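Long-range contacts in flagellar basal body protein (PDB 5NPY), which probably builds the flagellar hook of Helicobacter pylori, the extracellular segment that joins the basal body to the flagellar filament: residues Gln227-Leu232 / Lys277-Leu282; Glu238-Ile243 / Gly326-Lys331; Lys247-Ile252 / Asp261-Tyr266. All blocks are in the same frame, centred on the assembly; numbering follows the deposited sequence.

Contact 1: Gln227-Leu232 / Lys277-Leu282; sequences QDINAL and KTLGDL
D228 and K277 cross obliquely, and their charged ends meet in a salt bridge in which K277 NZ lies 3.0 Å from D228 OD1, above the carboxylate plane by 47°. The lysine chain runs extended as far as CE and turns only at its last torsion (chi4 86°), which brings NZ onto the acid. Both charges are largely buried and have further partners: Y266 OH bonds to D228 OD2 and to K277 NZ, while S382 offers its N to D228 OD1 and its O to K277 NZ. The K277 ammonium and the backbone N-H groups of N230 and S382 around the carboxylate would favour a charged D228. D228 OD2 accepts from N230 N, an Asx turn set within the type I turn D228-A231.

Next to the ion pair the two backbones are joined by a single bridge between D228 and T278. I229 N donates to K277 O at 3.0 Å, and L279 N donates to Q227 O at 2.9 Å. The second bond falls where helix 279-289 begins. T278 is its N-cap, and D281 completes a capping box: D281 N gives a nearly straight bond to T278 OG1, and D281 OD2 takes the N-H groups of both K277 and T278.

On the apolar side, I229 and L279 cross at about a right angle. CG1 of I229, anti to its backbone N (chi1 -165°), lies 3.9 Å from L279 CD2, and I229 CD1 reaches L282 CD2 at 4.2 Å. I229 CG2 lies 3.4 Å from K277 O, and L232 CD1 approaches the same L279 methyl from 4.4 Å.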
# COMPACT_ATOMS: atom_id res chain seq x y z
N GLN A 227 -5.94 26.70 10.27
CA GLN A 227 -4.65 26.38 9.68
C GLN A 227 -3.53 26.92 10.56
O GLN A 227 -3.49 28.11 10.88
CB GLN A 227 -4.56 26.93 8.26
CG GLN A 227 -3.25 26.66 7.55
CD GLN A 227 -3.15 25.25 7.09
OE1 GLN A 227 -4.15 24.49 7.08
NE2 GLN A 227 -1.93 24.85 6.73
N ASP A 228 -2.66 26.03 11.00
CA ASP A 228 -1.45 26.41 11.70
C ASP A 228 -0.59 27.31 10.78
O ASP A 228 -0.24 26.93 9.66
CB ASP A 228 -0.70 25.12 12.10
CG ASP A 228 0.59 25.38 12.91
OD1 ASP A 228 1.11 24.40 13.48
OD2 ASP A 228 1.10 26.52 12.97
N ILE A 229 -0.30 28.52 11.24
CA ILE A 229 0.47 29.47 10.43
C ILE A 229 1.88 28.96 10.13
O ILE A 229 2.49 29.35 9.13
CB ILE A 229 0.49 30.85 11.13
CG1 ILE A 229 0.95 31.94 10.18
CG2 ILE A 229 1.36 30.83 12.40
CD1 ILE A 229 0.86 33.32 10.77
N ASN A 230 2.44 28.07 10.98
CA ASN A 230 3.71 27.40 10.70
C ASN A 230 3.58 26.30 9.64
O ASN A 230 4.61 25.84 9.13
CB ASN A 230 4.31 26.78 11.97
CG ASN A 230 5.79 26.41 11.81
OD1 ASN A 230 6.63 27.28 11.51
ND2 ASN A 230 6.12 25.15 12.05
N ALA A 231 2.36 25.87 9.33
CA ALA A 231 2.11 24.91 8.25
C ALA A 231 1.85 25.63 6.93
O ALA A 231 0.90 25.33 6.19
CB ALA A 231 0.94 23.98 8.60
N LEU A 232 2.71 26.60 6.64
CA LEU A 232 2.54 27.47 5.48
C LEU A 232 3.90 27.84 4.89
O LEU A 232 4.96 27.61 5.50
CB LEU A 232 1.79 28.75 5.85
CG LEU A 232 0.31 28.59 6.22
CD1 LEU A 232 -0.16 29.88 6.82
CD2 LEU A 232 -0.52 28.22 5.00
N LYS A 277 -1.31 30.16 17.39
CA LYS A 277 -0.82 29.04 16.61
C LYS A 277 -1.46 29.06 15.22
O LYS A 277 -0.75 28.96 14.21
CB LYS A 277 -1.13 27.73 17.32
CG LYS A 277 -0.59 26.52 16.59
CD LYS A 277 -0.36 25.41 17.53
CE LYS A 277 -0.07 24.12 16.78
NZ LYS A 277 1.37 23.97 16.42
N THR A 278 -2.79 29.21 15.16
CA THR A 278 -3.53 29.18 13.90
C THR A 278 -3.75 30.58 13.37
O THR A 278 -3.59 31.57 14.08
CB THR A 278 -4.90 28.53 14.06
OG1 THR A 278 -5.71 29.39 14.88
CG2 THR A 278 -4.81 27.13 14.66
N LEU A 279 -4.21 30.65 12.12
CA LEU A 279 -4.61 31.93 11.55
C LEU A 279 -5.79 32.51 12.32
O LEU A 279 -5.88 33.73 12.51
CB LEU A 279 -4.95 31.78 10.07
CG LEU A 279 -3.80 31.48 9.10
CD1 LEU A 279 -4.35 31.24 7.71
CD2 LEU A 279 -2.77 32.62 9.10
N GLY A 280 -6.71 31.64 12.76
CA GLY A 280 -7.78 32.08 13.63
C GLY A 280 -7.27 32.68 14.92
O GLY A 280 -7.64 33.80 15.29
N ASP A 281 -6.40 31.95 15.64
CA ASP A 281 -5.86 32.52 16.88
C ASP A 281 -5.24 33.89 16.63
O ASP A 281 -5.39 34.79 17.46
CB ASP A 281 -4.78 31.62 17.53
CG ASP A 281 -5.23 30.21 17.79
OD1 ASP A 281 -6.37 30.08 18.24
OD2 ASP A 281 -4.39 29.27 17.73
N LEU A 282 -4.54 34.07 15.50
CA LEU A 282 -3.92 35.38 15.26
C LEU A 282 -4.97 36.43 14.91
O LEU A 282 -4.86 37.60 15.30
CB LEU A 282 -2.85 35.27 14.18
CG LEU A 282 -2.26 36.61 13.72
CD1 LEU A 282 -1.47 37.19 14.86
CD2 LEU A 282 -1.37 36.45 12.52

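Contact 2: Glu238-Ile243 / Gly326-Lys331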
# COMPACT_ATOMS: atom_id res chain seq x y z
N GLU A 238 9.42 29.82 0.80
CA GLU A 238 10.09 29.77 2.08
C GLU A 238 9.09 29.40 3.16
O GLU A 238 8.05 30.08 3.28
CB GLU A 238 10.72 31.11 2.39
CG GLU A 238 11.48 31.73 1.24
CD GLU A 238 12.01 33.10 1.61
OE1 GLU A 238 11.20 34.05 1.66
OE2 GLU A 238 13.23 33.20 1.89
N PRO A 239 9.32 28.35 3.93
CA PRO A 239 8.47 28.09 5.10
C PRO A 239 8.37 29.34 5.96
O PRO A 239 9.32 30.13 6.06
CB PRO A 239 9.21 26.96 5.83
CG PRO A 239 10.59 26.99 5.29
CD PRO A 239 10.48 27.45 3.88
N ILE A 240 7.19 29.55 6.55
CA ILE A 240 7.03 30.68 7.45
C ILE A 240 7.92 30.52 8.68
O ILE A 240 8.41 31.52 9.24
CB ILE A 240 5.55 30.85 7.83
CG1 ILE A 240 4.71 31.09 6.57
CG2 ILE A 240 5.38 31.97 8.84
CD1 ILE A 240 5.09 32.35 5.82
N ASP A 241 8.12 29.28 9.12
CA ASP A 241 9.10 28.94 10.16
C ASP A 241 8.80 29.69 11.47
O ASP A 241 9.71 30.17 12.15
CB ASP A 241 10.53 29.21 9.67
CG ASP A 241 11.60 28.61 10.59
OD1 ASP A 241 12.77 29.00 10.42
OD2 ASP A 241 11.28 27.77 11.49
N ALA A 242 7.51 29.75 11.82
CA ALA A 242 7.09 30.31 13.10
C ALA A 242 7.85 29.71 14.27
O ALA A 242 8.04 30.37 15.29
CB ALA A 242 5.59 30.08 13.31
N ILE A 243 8.29 28.46 14.13
CA ILE A 243 8.90 27.76 15.26
C ILE A 243 10.15 28.48 15.73
O ILE A 243 10.37 28.65 16.94
CB ILE A 243 9.21 26.30 14.88
CG1 ILE A 243 7.91 25.54 14.68
CG2 ILE A 243 10.05 25.63 15.97
CD1 ILE A 243 7.16 25.36 15.96
N GLY A 326 8.65 41.39 12.75
CA GLY A 326 9.01 40.09 13.21
C GLY A 326 9.24 39.18 12.03
O GLY A 326 8.97 39.55 10.91
N GLY A 327 9.75 38.00 12.30
CA GLY A 327 10.00 37.01 11.29
C GLY A 327 8.80 36.59 10.46
O GLY A 327 8.90 36.42 9.30
N ILE A 328 7.67 36.41 11.11
CA ILE A 328 6.47 36.00 10.44
C ILE A 328 5.94 37.07 9.51
O ILE A 328 5.44 36.78 8.48
CB ILE A 328 5.41 35.56 11.43
CG1 ILE A 328 5.88 34.32 12.14
CG2 ILE A 328 4.13 35.28 10.71
CD1 ILE A 328 5.48 34.25 13.58
N ALA A 329 6.09 38.30 9.92
CA ALA A 329 5.71 39.43 9.14
C ALA A 329 6.61 39.57 7.94
O ALA A 329 6.14 39.75 6.86
CB ALA A 329 5.78 40.66 9.99
N ASP A 330 7.91 39.45 8.14
CA ASP A 330 8.87 39.53 7.07
C ASP A 330 8.54 38.49 6.02
O ASP A 330 8.48 38.78 4.89
CB ASP A 330 10.31 39.26 7.54
CG ASP A 330 10.91 40.36 8.43
OD1 ASP A 330 10.41 41.48 8.51
OD2 ASP A 330 11.92 40.10 9.07
N LYS A 331 8.32 37.26 6.44
CA LYS A 331 8.00 36.16 5.57
C LYS A 331 6.75 36.31 4.75
O LYS A 331 6.72 35.91 3.65
CB LYS A 331 7.86 34.91 6.40
CG LYS A 331 9.15 34.33 6.87
CD LYS A 331 9.90 33.79 5.72
CE LYS A 331 11.27 33.37 6.17
NZ LYS A 331 12.21 33.64 5.08
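K331 lays its aliphatic chain alongside I240, the two side chains sliding past each other in opposite directions, with I240 CD1 3.8 Å from K331 CB. The lysine then follows the backbone of the loop: its CG lies 3.7 Å from I240 O, and its CD is equally far from P239 O. A bend at chi2 (-68°) brings CD close to that oxygen.

The side chains of K331 and E238 cross at about a right angle, and NZ ends 3.4 Å from E238 OE2. This salt bridge is long and lies in a partly exposed position; E238 OE1 is hydrogen-bonded to N234 ND2, which also donates to K331 O, so one amide group ties the acid to the helix backbone.

At the other end of the contact the packing is purely apolar. I240 and I328 cross at about a right angle, their CG2 methyls 4.0 Å apart, and I328 CD1 touches A242 CB at 4.2 Å. I328 and K331 are three residues apart on the helix, which puts both on the side facing the loop.

This is loop-to-helix packing: residues 238-243 belong to the long connection from helix 221-226 to strand 247-252, in which a backbone hydrogen bond joins I240 to the earlier L232. The short helix 327-332, with G326 at its N-cap position, directly follows strand 320-325, while Y266 of strand 260-266 lies against A242 and I243.

Contact 3: Lys247-Ile252 / Asp261-Tyr266; sequences KLNVSI and DFVFTY
K247 and T265 lie side by side, pointing the same way, and K247 NZ donates a 2.8 Å hydrogen bond to T265 OG1. The lysine is bent at chi2 (-66°), which brings CD near T265 OG1 and within 3.8 Å of V263 CG1. At the other end of the pairing, S251 OG donates to D261 OD2 at 2.9 Å, meeting the oxygen on the anti side and somewhat out of the carboxylate plane. Between these two links, the backbones bond through the pairs L248-F264 and V250-F262. In each pair both N-H groups are used; the bond from F262 N to V250 O is short at 2.7 Å, although its angle at the hydrogen is only 137°.

Strands 247-252 and 260-266 form an antiparallel beta hairpin, their short axes running at 155° to each other. Strand 320-325 pairs with the outer side of the first, and strand 275-276 with that of the second. K247, N249, S251, D261, V263 and T265 project from one face, where V263 CG2 lies against N249 ND2.

The opposite face, carrying L248, V250, F262 and F264, is apolar and packs on helix 279-289, with L248 touching L282 and F264 touching L285. V250 CG1 sits over one face of the F264 ring, 4.0 Å from its centroid and offset toward the rim, a CH-pi contact. The same methyl presses on F262 CB at 3.5 Å, while the carbonyl oxygen of V250 lies at the F262 ring edge.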
# COMPACT_ATOMS: atom_id res chain seq x y z
N LYS A 247 8.13 35.71 17.57
CA LYS A 247 7.68 37.01 18.05
C LYS A 247 7.10 37.85 16.91
O LYS A 247 7.70 37.98 15.84
CB LYS A 247 8.82 37.78 18.71
CG LYS A 247 9.37 37.15 19.98
CD LYS A 247 8.33 37.16 21.10
CE LYS A 247 8.94 36.71 22.43
NZ LYS A 247 8.16 35.60 23.06
N LEU A 248 5.93 38.43 17.17
CA LEU A 248 5.30 39.43 16.31
C LEU A 248 5.07 40.68 17.13
O LEU A 248 4.30 40.64 18.10
CB LEU A 248 3.96 38.93 15.77
CG LEU A 248 3.85 38.22 14.42
CD1 LEU A 248 2.40 37.80 14.21
CD2 LEU A 248 4.26 39.11 13.29
N ASN A 249 5.73 41.78 16.76
CA ASN A 249 5.56 43.06 17.42
C ASN A 249 4.57 43.91 16.63
O ASN A 249 4.80 44.19 15.45
CB ASN A 249 6.89 43.79 17.57
CG ASN A 249 8.01 42.87 17.93
OD1 ASN A 249 8.66 42.29 17.06
ND2 ASN A 249 8.27 42.72 19.23
N VAL A 250 3.50 44.33 17.28
CA VAL A 250 2.47 45.15 16.66
C VAL A 250 2.28 46.40 17.51
O VAL A 250 2.29 46.32 18.74
CB VAL A 250 1.15 44.37 16.49
CG1 VAL A 250 0.79 43.68 17.79
CG2 VAL A 250 0.03 45.28 16.00
N SER A 251 2.15 47.55 16.85
CA SER A 251 1.95 48.82 17.52
C SER A 251 0.80 49.58 16.86
O SER A 251 0.55 49.42 15.66
CB SER A 251 3.21 49.71 17.48
OG SER A 251 4.39 48.97 17.76
N ILE A 252 0.12 50.40 17.65
CA ILE A 252 -0.87 51.36 17.17
C ILE A 252 -0.51 52.73 17.72
O ILE A 252 0.24 52.85 18.69
CB ILE A 252 -2.31 50.99 17.58
CG1 ILE A 252 -2.56 49.50 17.36
CG2 ILE A 252 -3.31 51.79 16.78
CD1 ILE A 252 -2.70 49.13 15.89
N ASP A 261 2.42 49.53 22.14
CA ASP A 261 3.07 48.32 21.67
C ASP A 261 2.40 47.06 22.22
O ASP A 261 1.86 47.06 23.33
CB ASP A 261 4.55 48.29 22.07
CG ASP A 261 5.33 49.48 21.53
OD1 ASP A 261 6.23 49.95 22.25
OD2 ASP A 261 5.07 49.92 20.39
N PHE A 262 2.47 45.98 21.44
CA PHE A 262 1.98 44.66 21.80
C PHE A 262 2.93 43.60 21.26
O PHE A 262 3.49 43.74 20.18
CB PHE A 262 0.59 44.34 21.23
CG PHE A 262 -0.46 45.35 21.57
CD1 PHE A 262 -1.28 45.17 22.67
CD2 PHE A 262 -0.66 46.46 20.76
CE1 PHE A 262 -2.25 46.08 22.98
CE2 PHE A 262 -1.63 47.37 21.06
CZ PHE A 262 -2.43 47.19 22.18
N VAL A 263 3.08 42.51 22.01
CA VAL A 263 3.85 41.36 21.55
C VAL A 263 2.94 40.14 21.52
O VAL A 263 2.34 39.78 22.54
CB VAL A 263 5.08 41.10 22.42
CG1 VAL A 263 5.80 39.85 21.94
CG2 VAL A 263 6.02 42.30 22.38
N PHE A 264 2.84 39.53 20.35
CA PHE A 264 2.24 38.22 20.17
C PHE A 264 3.36 37.21 19.93
O PHE A 264 4.40 37.56 19.35
CB PHE A 264 1.27 38.20 19.00
CG PHE A 264 0.23 39.28 19.03
CD1 PHE A 264 -0.09 39.94 20.21
CD2 PHE A 264 -0.45 39.62 17.88
CE1 PHE A 264 -1.06 40.92 20.24
CE2 PHE A 264 -1.44 40.61 17.90
CZ PHE A 264 -1.75 41.26 19.08
N THR A 265 3.16 35.98 20.38
CA THR A 265 4.18 34.94 20.33
C THR A 265 3.59 33.64 19.81
O THR A 265 2.56 33.18 20.30
CB THR A 265 4.80 34.69 21.71
OG1 THR A 265 5.47 35.87 22.18
CG2 THR A 265 5.77 33.52 21.67
N TYR A 266 4.27 33.02 18.84
CA TYR A 266 3.81 31.75 18.32
C TYR A 266 4.03 30.65 19.35
O TYR A 266 5.12 30.52 19.92
CB TYR A 266 4.52 31.39 17.01
CG TYR A 266 4.09 30.06 16.44
CD1 TYR A 266 4.81 28.89 16.71
CD2 TYR A 266 2.94 29.96 15.65
CE1 TYR A 266 4.40 27.66 16.21
CE2 TYR A 266 2.53 28.72 15.13
CZ TYR A 266 3.27 27.58 15.40
OH TYR A 266 2.88 26.37 14.91

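In the fold
From the N-terminal side, the loop after helix 221-226 supplies first residues 227-232 and then 238-243. Contact 1 closes a loop at the start of helix 279-289, and contact 2 closes a larger one at helix 327-332. Their segments alternate along the chain, so these two loops cross. Contact 3 closes the short hairpin connection between strands 247-252 and 260-266 and is nested inside both. Y266, at the end of the hairpin, meets residues of contacts 1 and 2 and so brings all three together. L248 of contact 3 also touches I328. Together they join the connecting loop, two helices and the sheet containing the hairpin.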